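Local coordinates for protein phospholipase C-beta (PLC-beta) (Sepia officinalis, PDB 3QR0) that belongs to the phosphoinositide-specific phospholipase C family and binds a calcium ion in its TIM-barrel-like domain, at residues N339-V353 / I380-L392. Sequence-based numbering, arbitrary orientation.
Sequences NTYLTGHQLTGKSSV and IITHGFTMCTEVL. With CA (calcium ion), chain B.
With CG of His383 swung anti to its backbone N (chi1 -163°), the imidazole reaches the backbone of Gln346, and ND1 donates a hydrogen bond to Gln346 O at 2.7 Å. That oxygen lies close to the ring plane. One ring face carries Asn339 ND2 over its centre, 4.1 Å above the ring plane; Thr386 CG2 sits over the opposite face, toward the rim. The Asn339 amide is itself fixed at both ends: OD1 binds the calcium ion at 2.3 Å, while ND2 donates to Gln346 OE1. His383 therefore packs against a metal ligand; Glu368, Asp370, Glu417 and two waters also bind the ion.

Tyr341 CG stands between its backbone N and carbonyl carbon (chi1 57°), which lays the ring along the start of the other segment: CG rests 3.4 Å from Ile381 CG2, Thr382 N lies over one face, and OH hydrogen-bonds to Asp370 OD2.

Farther along, Ser351 N donates to Thr389 OG1 at 2.8 Å, and Ser351 OG to Thr389 O at 2.7 Å; Thr382 OG1 reaches this same carbonyl from the opposite face.

Val353 CG2 packs on Val391 beside helix 393-403. The loop entering helix 354-361 lies against the antiparallel strands 380-381 and 391-392 at the sheet's edge.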
# COMPACT_ATOMS: atom_id res chain seq x y z
N ASN A 339 12.15 13.18 5.26
CA ASN A 339 11.61 14.42 5.89
C ASN A 339 10.13 14.25 6.19
O ASN A 339 9.27 14.95 5.65
CB ASN A 339 11.86 15.68 5.03
CG ASN A 339 13.30 16.22 5.14
OD1 ASN A 339 14.11 15.76 5.94
ND2 ASN A 339 13.61 17.23 4.31
N THR A 340 9.87 13.28 7.05
CA THR A 340 8.53 12.75 7.32
C THR A 340 7.56 13.82 7.81
O THR A 340 6.37 13.78 7.51
CB THR A 340 8.63 11.63 8.37
OG1 THR A 340 9.65 10.71 7.99
CG2 THR A 340 7.29 10.89 8.53
N TYR A 341 8.10 14.78 8.56
CA TYR A 341 7.34 15.91 9.11
C TYR A 341 6.66 16.80 8.06
O TYR A 341 5.69 17.49 8.39
CB TYR A 341 8.23 16.76 10.04
CG TYR A 341 9.48 17.30 9.37
CD1 TYR A 341 9.48 18.57 8.79
CD2 TYR A 341 10.65 16.55 9.32
CE1 TYR A 341 10.61 19.07 8.16
CE2 TYR A 341 11.78 17.04 8.70
CZ TYR A 341 11.76 18.30 8.12
OH TYR A 341 12.88 18.80 7.50
N LEU A 342 7.16 16.81 6.82
CA LEU A 342 6.62 17.68 5.78
C LEU A 342 5.40 17.08 5.08
O LEU A 342 5.42 15.91 4.66
CB LEU A 342 7.70 18.01 4.74
CG LEU A 342 8.89 18.81 5.28
CD1 LEU A 342 9.97 18.96 4.22
CD2 LEU A 342 8.44 20.18 5.80
N THR A 343 4.34 17.87 4.94
CA THR A 343 3.12 17.40 4.28
C THR A 343 2.96 17.95 2.87
O THR A 343 2.00 17.60 2.19
CB THR A 343 1.88 17.74 5.11
OG1 THR A 343 1.77 19.16 5.26
CG2 THR A 343 1.96 17.07 6.48
N GLY A 344 3.90 18.79 2.42
CA GLY A 344 3.89 19.31 1.06
C GLY A 344 5.27 19.68 0.53
O GLY A 344 6.18 18.86 0.50
N HIS A 345 5.40 20.94 0.12
CA HIS A 345 6.61 21.49 -0.50
C HIS A 345 7.74 21.56 0.53
O HIS A 345 7.49 21.84 1.71
CB HIS A 345 6.29 22.88 -1.03
CG HIS A 345 7.26 23.41 -2.04
ND1 HIS A 345 8.37 24.15 -1.69
CD2 HIS A 345 7.25 23.38 -3.40
CE1 HIS A 345 9.02 24.52 -2.78
NE2 HIS A 345 8.35 24.07 -3.83
N GLN A 346 8.97 21.30 0.08
CA GLN A 346 10.14 21.27 0.97
C GLN A 346 10.52 22.64 1.56
O GLN A 346 11.16 22.70 2.61
CB GLN A 346 11.36 20.70 0.25
CG GLN A 346 11.23 19.25 -0.21
CD GLN A 346 11.22 18.27 0.94
OE1 GLN A 346 12.15 18.22 1.74
NE2 GLN A 346 10.16 17.48 1.03
N LEU A 347 10.16 23.72 0.87
CA LEU A 347 10.58 25.06 1.27
C LEU A 347 9.45 25.94 1.82
O LEU A 347 9.70 26.78 2.67
CB LEU A 347 11.23 25.79 0.10
CG LEU A 347 12.40 25.09 -0.60
CD1 LEU A 347 12.89 25.97 -1.74
CD2 LEU A 347 13.52 24.78 0.37
N THR A 348 8.23 25.74 1.33
CA THR A 348 7.10 26.60 1.69
C THR A 348 5.94 25.85 2.34
O THR A 348 4.89 26.46 2.60
CB THR A 348 6.55 27.32 0.44
OG1 THR A 348 6.17 26.34 -0.54
CG2 THR A 348 7.61 28.25 -0.15
N GLY A 349 6.10 24.56 2.61
CA GLY A 349 5.01 23.73 3.09
C GLY A 349 4.86 23.73 4.60
O GLY A 349 5.54 24.47 5.29
N LYS A 350 3.95 22.90 5.10
CA LYS A 350 3.72 22.78 6.54
C LYS A 350 4.47 21.58 7.10
O LYS A 350 4.66 20.58 6.40
CB LYS A 350 2.24 22.62 6.83
CG LYS A 350 1.41 23.87 6.59
CD LYS A 350 -0.01 23.70 7.13
CE LYS A 350 -0.81 24.99 7.03
NZ LYS A 350 -2.26 24.75 7.30
N SER A 351 4.89 21.70 8.36
CA SER A 351 5.30 20.56 9.16
C SER A 351 4.09 20.07 9.96
O SER A 351 3.17 20.84 10.24
CB SER A 351 6.44 20.94 10.11
OG SER A 351 7.61 21.24 9.38
N SER A 352 4.10 18.79 10.33
CA SER A 352 2.93 18.17 10.97
C SER A 352 3.34 17.11 11.99
O SER A 352 4.38 16.46 11.84
CB SER A 352 2.05 17.52 9.88
OG SER A 352 1.02 16.71 10.42
N VAL A 353 2.52 16.94 13.02
CA VAL A 353 2.65 15.81 13.93
C VAL A 353 1.85 14.62 13.42
O VAL A 353 2.34 13.48 13.41
CB VAL A 353 2.17 16.15 15.36
CG1 VAL A 353 2.33 14.94 16.27
CG2 VAL A 353 2.94 17.35 15.90
N ILE A 380 12.40 21.61 18.42
CA ILE A 380 11.37 21.59 17.40
C ILE A 380 11.82 20.76 16.22
O ILE A 380 13.01 20.43 16.10
CB ILE A 380 11.03 23.01 16.90
CG1 ILE A 380 12.25 23.66 16.23
CG2 ILE A 380 10.50 23.87 18.05
CD1 ILE A 380 11.99 25.03 15.68
N ILE A 381 10.87 20.41 15.37
CA ILE A 381 11.14 19.73 14.11
C ILE A 381 10.70 20.63 12.96
O ILE A 381 9.57 21.14 12.97
CB ILE A 381 10.43 18.38 14.03
CG1 ILE A 381 11.07 17.39 15.00
CG2 ILE A 381 10.46 17.82 12.59
CD1 ILE A 381 10.36 16.04 15.09
N THR A 382 11.58 20.82 11.99
CA THR A 382 11.30 21.65 10.83
C THR A 382 12.40 21.46 9.79
O THR A 382 13.42 20.82 10.06
CB THR A 382 11.19 23.16 11.21
OG1 THR A 382 10.62 23.89 10.11
CG2 THR A 382 12.56 23.75 11.56
N HIS A 383 12.19 22.02 8.60
CA HIS A 383 13.24 22.05 7.58
C HIS A 383 14.01 23.36 7.75
O HIS A 383 13.49 24.44 7.47
CB HIS A 383 12.64 21.94 6.17
CG HIS A 383 13.65 21.57 5.11
ND1 HIS A 383 13.35 21.59 3.76
CD2 HIS A 383 14.94 21.18 5.20
CE1 HIS A 383 14.41 21.22 3.07
NE2 HIS A 383 15.40 20.97 3.92
N GLY A 384 15.24 23.25 8.25
CA GLY A 384 16.04 24.42 8.58
C GLY A 384 16.32 25.36 7.42
O GLY A 384 16.49 24.93 6.28
N PHE A 385 16.36 26.65 7.74
CA PHE A 385 16.62 27.73 6.78
C PHE A 385 15.59 27.82 5.64
O PHE A 385 15.92 28.28 4.54
CB PHE A 385 18.04 27.64 6.22
CG PHE A 385 19.10 27.59 7.29
CD1 PHE A 385 19.59 28.77 7.85
CD2 PHE A 385 19.62 26.38 7.73
CE1 PHE A 385 20.58 28.73 8.84
CE2 PHE A 385 20.60 26.34 8.72
CZ PHE A 385 21.07 27.51 9.27
N THR A 386 14.36 27.40 5.91
CA THR A 386 13.27 27.52 4.94
C THR A 386 12.10 28.25 5.59
O THR A 386 12.18 28.65 6.75
CB THR A 386 12.78 26.15 4.45
OG1 THR A 386 12.07 25.50 5.51
CG2 THR A 386 13.95 25.28 3.96
N MET A 387 11.00 28.41 4.85
CA MET A 387 9.79 29.00 5.40
C MET A 387 8.77 27.96 5.88
O MET A 387 7.60 28.30 6.11
CB MET A 387 9.15 29.93 4.35
CG MET A 387 10.05 31.10 3.97
SD MET A 387 10.49 32.14 5.37
CE MET A 387 8.91 32.94 5.72
N CYS A 388 9.20 26.71 6.04
CA CYS A 388 8.32 25.68 6.58
C CYS A 388 7.93 26.01 8.02
O CYS A 388 8.69 26.64 8.75
CB CYS A 388 8.98 24.30 6.52
SG CYS A 388 9.17 23.63 4.84
N THR A 389 6.73 25.60 8.41
CA THR A 389 6.30 25.73 9.80
C THR A 389 7.06 24.71 10.66
O THR A 389 7.79 23.87 10.14
CB THR A 389 4.77 25.54 9.95
OG1 THR A 389 4.41 24.23 9.51
CG2 THR A 389 4.00 26.58 9.11
N GLU A 390 6.89 24.81 11.97
CA GLU A 390 7.60 23.98 12.94
C GLU A 390 6.60 23.24 13.81
O GLU A 390 5.48 23.72 14.02
CB GLU A 390 8.45 24.86 13.87
CG GLU A 390 9.32 25.87 13.16
CD GLU A 390 9.97 26.86 14.11
OE1 GLU A 390 9.49 27.01 15.25
OE2 GLU A 390 10.98 27.48 13.71
N VAL A 391 7.00 22.08 14.33
CA VAL A 391 6.22 21.36 15.34
C VAL A 391 7.13 21.00 16.52
O VAL A 391 8.36 21.00 16.38
CB VAL A 391 5.55 20.08 14.76
CG1 VAL A 391 4.53 20.45 13.67
CG2 VAL A 391 6.58 19.11 14.22
N LEU A 392 6.54 20.71 17.68
CA LEU A 392 7.31 20.34 18.87
C LEU A 392 7.84 18.93 18.71
O LEU A 392 7.10 18.03 18.32
CB LEU A 392 6.48 20.43 20.15
CG LEU A 392 6.26 21.79 20.81
CD1 LEU A 392 5.38 21.62 22.04
CD2 LEU A 392 7.59 22.45 21.20
CA CA B . 16.25 16.04 6.67
O HOH W 1 16.63 17.96 5.18
O HOH W 2 2.14 23.83 10.81
O HOH W 3 16.92 15.35 4.43